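Local coordinates for protein isoaspartyl dipeptidase (Fervidobacterium islandicum, PDB 7CF6) that probably hydrolyses beta-aspartyl (isoaspartyl) dipeptides such as beta-Asp-Leu, using zinc ions bound in an amidohydrolase-family barrel, at residues D63-I68 / T285-G290; I8-K13 / V38-L43; S133-P138 / R167-T172. All coordinates share one frame; numbering follows the deposited sequence.

Interaction 1. Residues D63-I68 / T285-G290; sequences DPHVHI and TISSDG. With ZN (zinc ion), chain R; FWO ((2S)-2-[[(3S)-3-azanyl-4-oxidanyl-4-oxidanylidene-butanoyl]amino]-4-methyl-pentanoic acid), chain P.
Ser-288 and Gly-290 bond to Asp-63 and His-67 in a buried joint between the carboxyl ends of strands 55-66 and 284-287, deep in the barrel beside the zinc site. The strand segments run in broadly the same direction. Asp-63 OD1 accepts the backbone N of Ser-288 at 2.9 Å, a nearly straight bond (171°) that meets the syn side of the carboxylate. Further on, His-67 N donates to Gly-290 O at 3.1 Å, while Asp-289 N makes a weak bond to His-65 O. Ser-288 OG accepts from Gly-290 N at 3.0 Å, an ST turn that forms just past the end of strand 284-287. His-65 and His-67 form the His-X-His pair of the amidohydrolase TIM barrel, and Asp-289, just past a later strand, joins them on one zinc ion. The zinc lies in the plane of both imidazoles, at their edges, with His-67 NE2 at 2.5 Å, His-65 NE2 at 2.7 Å and Asp-289 OD1 at 2.7 Å. With CG of His-67 anti to its carbonyl carbon (chi1 -67°), the ring lies alongside the Asp-289 carboxylate, their planes 33° apart. Glu-160 completes this site and also binds the second zinc. Asn-197 bonds His-65 ND1, and His-228 bonds Asp-289 OD2. Over one face of the His-67 ring, 4.0 Å above its plane, sits O04 of the bound dipeptide.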
loop_
_atom_site.group_PDB
_atom_site.type_symbol
_atom_site.label_atom_id
_atom_site.label_comp_id
_atom_site.label_asym_id
_atom_site.label_seq_id
_atom_site.Cartn_x
_atom_site.Cartn_y
_atom_site.Cartn_z
ATOM N N ASP B 63 -22.978 -16.702 -28.411
ATOM C CA ASP B 63 -22.935 -17.504 -27.158
ATOM C C ASP B 63 -22.456 -16.583 -26.046
ATOM O O ASP B 63 -21.285 -16.217 -26.054
ATOM C CB ASP B 63 -21.996 -18.689 -27.331
ATOM C CG ASP B 63 -22.168 -19.793 -26.310
ATOM O OD1 ASP B 63 -22.814 -19.555 -25.281
ATOM O OD2 ASP B 63 -21.657 -20.889 -26.561
ATOM N N PRO B 64 -23.347 -16.107 -25.137
ATOM C CA PRO B 64 -23.011 -15.053 -24.174
ATOM C C PRO B 64 -22.365 -15.468 -22.839
ATOM O O PRO B 64 -22.224 -14.647 -21.949
ATOM C CB PRO B 64 -24.375 -14.406 -23.874
ATOM C CG PRO B 64 -25.376 -15.104 -24.763
ATOM C CD PRO B 64 -24.770 -16.448 -25.076
ATOM N N HIS B 65 -21.944 -16.717 -22.700
ATOM C CA HIS B 65 -21.500 -17.253 -21.386
ATOM C C HIS B 65 -20.600 -18.465 -21.630
ATOM O O HIS B 65 -21.160 -19.570 -21.759
ATOM C CB HIS B 65 -22.733 -17.570 -20.504
ATOM C CG HIS B 65 -22.442 -17.680 -19.048
ATOM N ND1 HIS B 65 -22.910 -16.754 -18.132
ATOM C CD2 HIS B 65 -21.710 -18.582 -18.359
ATOM C CE1 HIS B 65 -22.479 -17.086 -16.932
ATOM N NE2 HIS B 65 -21.731 -18.201 -17.048
ATOM N N VAL B 66 -19.280 -18.243 -21.709
ATOM C CA VAL B 66 -18.247 -19.273 -22.034
ATOM C C VAL B 66 -16.993 -19.042 -21.176
ATOM O O VAL B 66 -16.531 -17.886 -21.055
ATOM C CB VAL B 66 -17.931 -19.271 -23.538
ATOM C CG1 VAL B 66 -17.075 -20.456 -23.956
ATOM C CG2 VAL B 66 -19.206 -19.248 -24.357
ATOM N N HIS B 67 -16.477 -20.122 -20.580
ATOM C CA HIS B 67 -15.206 -20.161 -19.809
ATOM C C HIS B 67 -14.046 -20.432 -20.769
ATOM O O HIS B 67 -13.494 -21.530 -20.739
ATOM C CB HIS B 67 -15.329 -21.197 -18.692
ATOM C CG HIS B 67 -16.328 -20.763 -17.680
ATOM N ND1 HIS B 67 -15.977 -19.954 -16.611
ATOM C CD2 HIS B 67 -17.662 -20.945 -17.623
ATOM C CE1 HIS B 67 -17.052 -19.680 -15.916
ATOM N NE2 HIS B 67 -18.107 -20.270 -16.528
ATOM N N ILE B 68 -13.712 -19.453 -21.609
ATOM C CA ILE B 68 -12.794 -19.648 -22.773
ATOM C C ILE B 68 -11.399 -20.071 -22.277
ATOM O O ILE B 68 -10.661 -20.697 -23.051
ATOM C CB ILE B 68 -12.753 -18.376 -23.646
ATOM C CG1 ILE B 68 -12.328 -17.128 -22.857
ATOM C CG2 ILE B 68 -14.092 -18.185 -24.335
ATOM C CD1 ILE B 68 -11.964 -15.935 -23.722
ATOM N N THR B 285 -32.457 -15.638 -23.591
ATOM C CA THR B 285 -31.239 -16.039 -24.335
ATOM C C THR B 285 -30.852 -17.441 -23.865
ATOM O O THR B 285 -31.364 -17.864 -22.809
ATOM C CB THR B 285 -30.110 -15.023 -24.120
ATOM O OG1 THR B 285 -29.452 -15.266 -22.879
ATOM C CG2 THR B 285 -30.616 -13.601 -24.110
ATOM N N ILE B 286 -29.991 -18.131 -24.611
ATOM C CA ILE B 286 -29.385 -19.417 -24.164
ATOM C C ILE B 286 -27.865 -19.274 -24.246
ATOM O O ILE B 286 -27.395 -18.561 -25.175
ATOM C CB ILE B 286 -29.918 -20.620 -24.973
ATOM C CG1 ILE B 286 -29.793 -20.411 -26.483
ATOM C CG2 ILE B 286 -31.349 -20.965 -24.591
ATOM C CD1 ILE B 286 -29.751 -21.711 -27.279
ATOM N N SER B 287 -27.145 -19.924 -23.325
ATOM C CA SER B 287 -25.663 -19.890 -23.219
ATOM C C SER B 287 -25.088 -21.292 -22.954
ATOM O O SER B 287 -25.543 -21.979 -22.001
ATOM C CB SER B 287 -25.224 -18.897 -22.175
ATOM O OG SER B 287 -25.641 -19.242 -20.853
ATOM N N SER B 288 -24.065 -21.671 -23.730
ATOM C CA SER B 288 -23.442 -23.024 -23.755
ATOM C C SER B 288 -22.861 -23.400 -22.389
ATOM O O SER B 288 -22.769 -24.607 -22.061
ATOM C CB SER B 288 -22.347 -23.078 -24.793
ATOM O OG SER B 288 -21.266 -22.221 -24.442
ATOM N N ASP B 289 -22.364 -22.405 -21.671
ATOM C CA ASP B 289 -21.594 -22.633 -20.427
ATOM C C ASP B 289 -20.405 -23.532 -20.781
ATOM O O ASP B 289 -19.993 -24.355 -19.942
ATOM C CB ASP B 289 -22.504 -23.220 -19.344
ATOM C CG ASP B 289 -22.018 -22.885 -17.949
ATOM O OD1 ASP B 289 -20.905 -22.342 -17.832
ATOM O OD2 ASP B 289 -22.754 -23.142 -17.001
ATOM N N GLY B 290 -19.876 -23.376 -21.993
ATOM C CA GLY B 290 -18.834 -24.258 -22.542
ATOM C C GLY B 290 -17.572 -24.157 -21.719
ATOM O O GLY B 290 -17.274 -23.032 -21.238
HETATM ZN ZN ZN R . -20.551 -20.336 -15.999
HETATM C C10 FWO P . -23.252 -24.851 -12.583
HETATM C C13 FWO P . -19.490 -23.641 -12.492
HETATM C C15 FWO P . -24.047 -24.837 -11.271
HETATM C C17 FWO P . -17.263 -22.700 -13.329
HETATM O O01 FWO P . -25.087 -24.081 -11.155
HETATM O O02 FWO P . -21.312 -22.936 -13.844
HETATM O O03 FWO P . -23.674 -25.598 -10.315
HETATM O O04 FWO P . -17.069 -23.466 -14.322
HETATM O O05 FWO P . -16.242 -22.231 -12.728
HETATM N N06 FWO P . -21.824 -24.632 -12.298
HETATM N N07 FWO P . -19.483 -21.521 -13.784
HETATM C C08 FWO P . -23.438 -26.227 -13.247
HETATM C C09 FWO P . -24.814 -26.904 -13.063
HETATM C C11 FWO P . -24.684 -28.434 -12.968
HETATM C C12 FWO P . -25.703 -26.501 -14.250
HETATM C C14 FWO P . -20.947 -23.667 -12.970
HETATM C C16 FWO P . -18.713 -22.349 -12.840
#

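Interaction 2. Residues I8-K13 / V38-L43; sequences IIKNAK and VNTSVL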
loop_
_atom_site.group_PDB
_atom_site.type_symbol
_atom_site.label_atom_id
_atom_site.label_comp_id
_atom_site.label_asym_id
_atom_site.label_seq_id
_atom_site.Cartn_x
_atom_site.Cartn_y
_atom_site.Cartn_z
ATOM N N ILE B 8 -20.457 -12.956 -52.934
ATOM C CA ILE B 8 -21.929 -13.029 -53.119
ATOM C C ILE B 8 -22.382 -14.468 -52.881
ATOM O O ILE B 8 -21.705 -15.392 -53.409
ATOM C CB ILE B 8 -22.339 -12.545 -54.515
ATOM C CG1 ILE B 8 -21.586 -11.269 -54.900
ATOM C CG2 ILE B 8 -23.854 -12.369 -54.566
ATOM C CD1 ILE B 8 -21.505 -11.018 -56.380
ATOM N N ILE B 9 -23.468 -14.626 -52.106
ATOM C CA ILE B 9 -24.161 -15.916 -51.867
ATOM C C ILE B 9 -25.454 -15.860 -52.666
ATOM O O ILE B 9 -26.287 -15.005 -52.332
ATOM C CB ILE B 9 -24.403 -16.158 -50.367
ATOM C CG1 ILE B 9 -23.093 -16.150 -49.575
ATOM C CG2 ILE B 9 -25.162 -17.458 -50.152
ATOM C CD1 ILE B 9 -23.233 -16.554 -48.112
ATOM N N LYS B 10 -25.590 -16.746 -53.659
ATOM C CA LYS B 10 -26.746 -16.850 -54.596
ATOM C C LYS B 10 -27.622 -18.060 -54.233
ATOM O O LYS B 10 -27.057 -19.076 -53.746
ATOM C CB LYS B 10 -26.247 -16.988 -56.042
ATOM C CG LYS B 10 -25.453 -15.799 -56.574
ATOM C CD LYS B 10 -25.378 -15.712 -58.100
ATOM C CE LYS B 10 -25.956 -14.413 -58.639
ATOM N NZ LYS B 10 -26.394 -14.539 -60.049
ATOM N N ASN B 11 -28.939 -17.926 -54.472
ATOM C CA ASN B 11 -29.968 -18.998 -54.534
ATOM C C ASN B 11 -30.074 -19.719 -53.194
ATOM O O ASN B 11 -30.219 -20.972 -53.213
ATOM C CB ASN B 11 -29.665 -20.013 -55.631
ATOM C CG ASN B 11 -29.379 -19.326 -56.943
ATOM O OD1 ASN B 11 -29.824 -18.198 -57.144
ATOM N ND2 ASN B 11 -28.615 -19.977 -57.807
ATOM N N ALA B 12 -29.974 -18.971 -52.088
ATOM C CA ALA B 12 -30.228 -19.473 -50.718
ATOM C C ALA B 12 -31.569 -18.894 -50.281
ATOM O O ALA B 12 -31.933 -17.806 -50.797
ATOM C CB ALA B 12 -29.111 -19.087 -49.782
ATOM N N LYS B 13 -32.279 -19.610 -49.412
ATOM C CA LYS B 13 -33.529 -19.145 -48.772
ATOM C C LYS B 13 -33.127 -18.446 -47.484
ATOM O O LYS B 13 -32.758 -19.160 -46.559
ATOM C CB LYS B 13 -34.441 -20.327 -48.452
ATOM C CG LYS B 13 -35.258 -20.848 -49.619
ATOM C CD LYS B 13 -36.359 -21.757 -49.146
ATOM C CE LYS B 13 -36.873 -22.708 -50.204
ATOM N NZ LYS B 13 -37.764 -23.718 -49.585
ATOM N N VAL B 38 -29.421 -10.845 -59.464
ATOM C CA VAL B 38 -28.807 -9.717 -60.229
ATOM C C VAL B 38 -27.495 -10.208 -60.859
ATOM O O VAL B 38 -26.824 -11.038 -60.211
ATOM C CB VAL B 38 -28.609 -8.473 -59.334
ATOM C CG1 VAL B 38 -27.934 -8.824 -58.010
ATOM C CG2 VAL B 38 -27.871 -7.344 -60.054
ATOM N N ASN B 39 -27.171 -9.714 -62.070
ATOM C CA ASN B 39 -25.971 -10.075 -62.888
ATOM C C ASN B 39 -24.694 -9.883 -62.054
ATOM O O ASN B 39 -24.264 -8.722 -61.894
ATOM C CB ASN B 39 -25.891 -9.304 -64.219
ATOM C CG ASN B 39 -26.056 -7.798 -64.119
ATOM O OD1 ASN B 39 -25.800 -7.189 -63.081
ATOM N ND2 ASN B 39 -26.469 -7.185 -65.217
ATOM N N THR B 40 -24.100 -10.984 -61.568
ATOM C CA THR B 40 -22.885 -11.011 -60.697
ATOM C C THR B 40 -21.631 -11.419 -61.493
ATOM O O THR B 40 -20.529 -11.480 -60.887
ATOM C CB THR B 40 -23.087 -11.944 -59.497
ATOM O OG1 THR B 40 -23.265 -13.270 -60.002
ATOM C CG2 THR B 40 -24.241 -11.508 -58.616
ATOM N N SER B 41 -21.790 -11.714 -62.788
ATOM C CA SER B 41 -20.689 -11.818 -63.776
ATOM C C SER B 41 -20.749 -10.592 -64.695
ATOM O O SER B 41 -20.870 -10.751 -65.918
ATOM C CB SER B 41 -20.757 -13.118 -64.532
ATOM O OG SER B 41 -20.613 -14.214 -63.646
ATOM N N VAL B 42 -20.708 -9.403 -64.098
ATOM C CA VAL B 42 -20.537 -8.113 -64.826
ATOM C C VAL B 42 -19.448 -7.265 -64.141
ATOM O O VAL B 42 -19.018 -6.270 -64.761
ATOM C CB VAL B 42 -21.884 -7.370 -64.938
ATOM C CG1 VAL B 42 -22.222 -6.587 -63.672
ATOM C CG2 VAL B 42 -21.912 -6.473 -66.163
ATOM N N LEU B 43 -18.986 -7.660 -62.942
ATOM C CA LEU B 43 -17.973 -6.919 -62.136
ATOM C C LEU B 43 -16.601 -7.028 -62.805
ATOM O O LEU B 43 -16.181 -8.123 -63.201
ATOM C CB LEU B 43 -17.928 -7.477 -60.709
ATOM C CG LEU B 43 -19.237 -7.406 -59.928
ATOM C CD1 LEU B 43 -19.891 -8.777 -59.855
ATOM C CD2 LEU B 43 -19.010 -6.845 -58.529
#
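Val-38, Thr-40 and Leu-43 are the residues of the 38-43 loop that meet strand 7-10, and they do so through Ile-8 and Lys-10, whose side chains both rise from the sheet toward the loop. Val-38 comes first and offers its backbone: its carbonyl O lies 3.5 Å from Lys-10 NZ. Thr-40 carries most of the contact: its OG1 faces Lys-10, while its methyl touches both Lys-10 and Ile-8. The ends of Lys-10 and Thr-40 meet head-on, with Lys-10 CE 3.2 Å from Thr-40 OG1 and 3.4 Å from Thr-40 CG2. The ammonium is near the hydroxyl too, with Lys-10 NZ 3.4 Å from Thr-40 OG1. A bend at chi3 of 121° in the otherwise extended lysine brings its last carbons onto the threonine. Ile-8 runs antiparallel alongside Thr-40, and Ile-8 CD1 touches the methyl Thr-40 CG2 at 3.6 Å. Leu-43, three residues further on, adds a looser apolar touch, its CD1 4.4 Å from Ile-8 CD1. Ile-49 of strand 48-51 packs on both Ile-8 and Thr-40 and extends this apolar patch. Lys-10 NZ also has a long, weak ion pair with Asp-24 of strand 23-27. Replacing Lys-10 by an alanine would probably uncover one flank of Thr-40 and leave both the Val-38 carbonyl and Asp-24 without the nearby positive charge. Strand 7-10 is an inner strand of a mixed sheet, between 23-27 and 48-51, and the loop leads from strand 31-35 to strand 48-51, the two outermost within this chain. The sheet is consistent with the small beta domain that accompanies the barrel in many amidohydrolases; the loop crosses one of its faces, remote from the zinc ions.

Interaction 3. Residues S133-P138 / R167-T172; sequences SYRVPP and RSSQPT. With FWO ((2S)-2-[[(3S)-3-azanyl-4-oxidanyl-4-oxidanylidene-butanoyl]amino]-4-methyl-pentanoic acid), chain P.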
loop_
_atom_site.group_PDB
_atom_site.type_symbol
_atom_site.label_atom_id
_atom_site.label_comp_id
_atom_site.label_asym_id
_atom_site.label_seq_id
_atom_site.Cartn_x
_atom_site.Cartn_y
_atom_site.Cartn_z
ATOM N N SER B 133 -15.415 -12.088 -10.860
ATOM C CA SER B 133 -15.785 -13.522 -10.832
ATOM C C SER B 133 -16.952 -13.699 -9.850
ATOM O O SER B 133 -17.496 -12.649 -9.391
ATOM C CB SER B 133 -14.577 -14.326 -10.463
ATOM O OG SER B 133 -14.080 -13.923 -9.192
ATOM N N TYR B 134 -17.315 -14.951 -9.544
ATOM C CA TYR B 134 -18.177 -15.384 -8.410
ATOM C C TYR B 134 -18.050 -14.412 -7.230
ATOM O O TYR B 134 -19.067 -13.835 -6.822
ATOM C CB TYR B 134 -17.777 -16.783 -7.924
ATOM C CG TYR B 134 -18.549 -17.953 -8.479
ATOM C CD1 TYR B 134 -18.898 -18.029 -9.813
ATOM C CD2 TYR B 134 -18.934 -19.004 -7.659
ATOM C CE1 TYR B 134 -19.602 -19.115 -10.317
ATOM C CE2 TYR B 134 -19.643 -20.098 -8.143
ATOM C CZ TYR B 134 -19.970 -20.168 -9.487
ATOM O OH TYR B 134 -20.667 -21.250 -9.973
ATOM N N ARG B 135 -16.850 -14.257 -6.677
ATOM C CA ARG B 135 -16.653 -13.712 -5.307
ATOM C C ARG B 135 -16.917 -12.205 -5.264
ATOM O O ARG B 135 -16.578 -11.521 -6.240
ATOM C CB ARG B 135 -15.219 -13.977 -4.836
ATOM C CG ARG B 135 -14.920 -13.571 -3.396
ATOM C CD ARG B 135 -13.495 -13.953 -3.002
ATOM N NE ARG B 135 -12.771 -12.816 -2.456
ATOM C CZ ARG B 135 -12.745 -12.450 -1.180
ATOM N NH1 ARG B 135 -13.387 -13.141 -0.255
ATOM N NH2 ARG B 135 -12.074 -11.366 -0.829
ATOM N N VAL B 136 -17.431 -11.724 -4.129
ATOM C CA VAL B 136 -17.582 -10.281 -3.762
ATOM C C VAL B 136 -16.738 -10.000 -2.515
ATOM O O VAL B 136 -16.954 -10.618 -1.473
ATOM C CB VAL B 136 -19.062 -9.920 -3.521
ATOM C CG1 VAL B 136 -19.212 -8.517 -2.954
ATOM C CG2 VAL B 136 -19.901 -10.073 -4.794
ATOM N N PRO B 137 -15.759 -9.057 -2.544
ATOM C CA PRO B 137 -15.512 -8.163 -3.693
ATOM C C PRO B 137 -14.904 -8.769 -4.969
ATOM O O PRO B 137 -14.211 -9.788 -4.922
ATOM C CB PRO B 137 -14.527 -7.152 -3.096
ATOM C CG PRO B 137 -13.781 -7.930 -2.031
ATOM C CD PRO B 137 -14.833 -8.822 -1.422
ATOM N N PRO B 138 -15.167 -8.182 -6.162
ATOM C CA PRO B 138 -14.714 -8.755 -7.432
ATOM C C PRO B 138 -13.244 -8.437 -7.790
ATOM O O PRO B 138 -12.773 -7.341 -7.536
ATOM C CB PRO B 138 -15.673 -8.120 -8.457
ATOM C CG PRO B 138 -15.947 -6.753 -7.882
ATOM C CD PRO B 138 -15.915 -6.930 -6.371
ATOM N N ARG B 167 -21.180 -21.651 -2.888
ATOM C CA ARG B 167 -19.870 -21.111 -3.337
ATOM C C ARG B 167 -19.893 -19.581 -3.352
ATOM O O ARG B 167 -18.877 -18.999 -3.682
ATOM C CB ARG B 167 -19.497 -21.637 -4.729
ATOM C CG ARG B 167 -19.245 -23.137 -4.805
ATOM C CD ARG B 167 -19.407 -23.693 -6.205
ATOM N NE ARG B 167 -20.759 -23.489 -6.734
ATOM C CZ ARG B 167 -21.232 -24.010 -7.873
ATOM N NH1 ARG B 167 -20.468 -24.783 -8.630
ATOM N NH2 ARG B 167 -22.471 -23.756 -8.257
ATOM N N SER B 168 -20.995 -18.928 -3.018
ATOM C CA SER B 168 -21.041 -17.439 -2.997
ATOM C C SER B 168 -20.206 -16.947 -1.819
ATOM O O SER B 168 -20.039 -17.726 -0.856
ATOM C CB SER B 168 -22.439 -16.876 -2.905
ATOM O OG SER B 168 -22.734 -16.501 -1.562
ATOM N N SER B 169 -19.765 -15.694 -1.897
ATOM C CA SER B 169 -19.083 -14.937 -0.817
ATOM C C SER B 169 -20.110 -14.401 0.189
ATOM O O SER B 169 -19.730 -13.536 1.016
ATOM C CB SER B 169 -18.287 -13.810 -1.406
ATOM O OG SER B 169 -17.587 -13.101 -0.401
ATOM N N GLN B 170 -21.364 -14.873 0.108
ATOM C CA GLN B 170 -22.533 -14.309 0.839
ATOM C C GLN B 170 -22.549 -12.785 0.675
ATOM O O GLN B 170 -22.331 -12.082 1.653
ATOM C CB GLN B 170 -22.462 -14.719 2.317
ATOM C CG GLN B 170 -22.336 -16.228 2.534
ATOM C CD GLN B 170 -23.452 -17.065 1.941
ATOM O OE1 GLN B 170 -24.633 -16.776 2.141
ATOM N NE2 GLN B 170 -23.083 -18.122 1.220
ATOM N N PRO B 171 -22.801 -12.215 -0.535
ATOM C CA PRO B 171 -22.744 -10.766 -0.728
ATOM C C PRO B 171 -23.925 -10.049 -0.056
ATOM O O PRO B 171 -24.993 -10.628 -0.021
ATOM C CB PRO B 171 -22.821 -10.592 -2.247
ATOM C CG PRO B 171 -23.622 -11.792 -2.703
ATOM C CD PRO B 171 -23.206 -12.908 -1.767
ATOM N N THR B 172 -23.670 -8.845 0.472
ATOM C CA THR B 172 -24.644 -7.881 1.062
ATOM C C THR B 172 -25.404 -7.166 -0.062
ATOM O O THR B 172 -24.849 -7.052 -1.161
ATOM C CB THR B 172 -23.881 -6.915 1.986
ATOM O OG1 THR B 172 -23.667 -7.655 3.176
ATOM C CG2 THR B 172 -24.584 -5.640 2.383
HETATM C C10 FWO P . -23.252 -24.851 -12.583
HETATM C C13 FWO P . -19.490 -23.641 -12.492
HETATM C C15 FWO P . -24.047 -24.837 -11.271
HETATM C C17 FWO P . -17.263 -22.700 -13.329
HETATM O O01 FWO P . -25.087 -24.081 -11.155
HETATM O O02 FWO P . -21.312 -22.936 -13.844
HETATM O O03 FWO P . -23.674 -25.598 -10.315
HETATM O O04 FWO P . -17.069 -23.466 -14.322
HETATM O O05 FWO P . -16.242 -22.231 -12.728
HETATM N N06 FWO P . -21.824 -24.632 -12.298
HETATM N N07 FWO P . -19.483 -21.521 -13.784
HETATM C C08 FWO P . -23.438 -26.227 -13.247
HETATM C C09 FWO P . -24.814 -26.904 -13.063
HETATM C C11 FWO P . -24.684 -28.434 -12.968
HETATM C C12 FWO P . -25.703 -26.501 -14.250
HETATM C C14 FWO P . -20.947 -23.667 -12.970
HETATM C C16 FWO P . -18.713 -22.349 -12.840
#
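Tyr-134 and Arg-167 meet at the bound dipeptide, the phenol oxygen set over the flat face of the guanidinium. Tyr-134 OH stands above the centre of that group, 3.5 Å from Arg-167 CZ, with ring and guanidinium planes at 90° to each other. The guanidinium turns its edge to the ligand: Arg-167 NH2 donates to O03 of the leucine carboxylate at 3.0 Å, with an N-H...O angle of 156°, consistent with recognition of the free carboxyl end of a dipeptide. On the aspartyl part, Tyr-134 OH lies 3.6 Å from C16 of the ligand. Behind these groups, Arg-167 CB lies in the plane of the tyrosine ring, at its edge, 3.7 Å from Tyr-134 CE2. Asp-165 forms a salt bridge with Arg-167 NE and so helps fix how the guanidinium is turned, while His-199, a ligand of the second zinc, stacks on the Tyr-134 ring. Farther from the pocket, Ser-169 ties the loops together. Its OG is anti to the backbone N (chi1 -178°) and donates to Val-136 O at 2.8 Å, tilted from the carbonyl plane. Next to this bond, Val-136 CG2 packs on Pro-171 CB at 3.9 Å, the side chains crossing at about a right angle. Ser-168 OG takes the backbone N of Gln-170 in an ST turn that shapes the second loop. The outer end is covered by the second subunit, whose Asp-182 forms a salt bridge with Arg-135 and whose Arg-178 bonds the carbonyls of Ser-169 and Gln-170. Within the chain the two loops follow the parallel, neighbouring strands 126-131 and 155-163, where Val-136 packs on Ile-161 and, with Pro-171, on the first turns of helix 173-190.

Overall arrangement
Interaction 2 closes first along the chain, in the small beta domain; interaction 1 then spans most of the barrel, and interaction 3 falls within that span. Interactions 1 and 3 have centres about 20 Å apart and nearest atoms about 6 Å apart. They do not touch, but both meet the bound dipeptide, one from the zinc site and the other from its leucine carboxylate. Interaction 2 is remote, its centre about 35 Å from that of interaction 1 and about 54 Å from that of interaction 3, on the opposite side of the chain's centre. Strands 12-15 and 55-66, neighbours in one sheet, link its domain to the barrel.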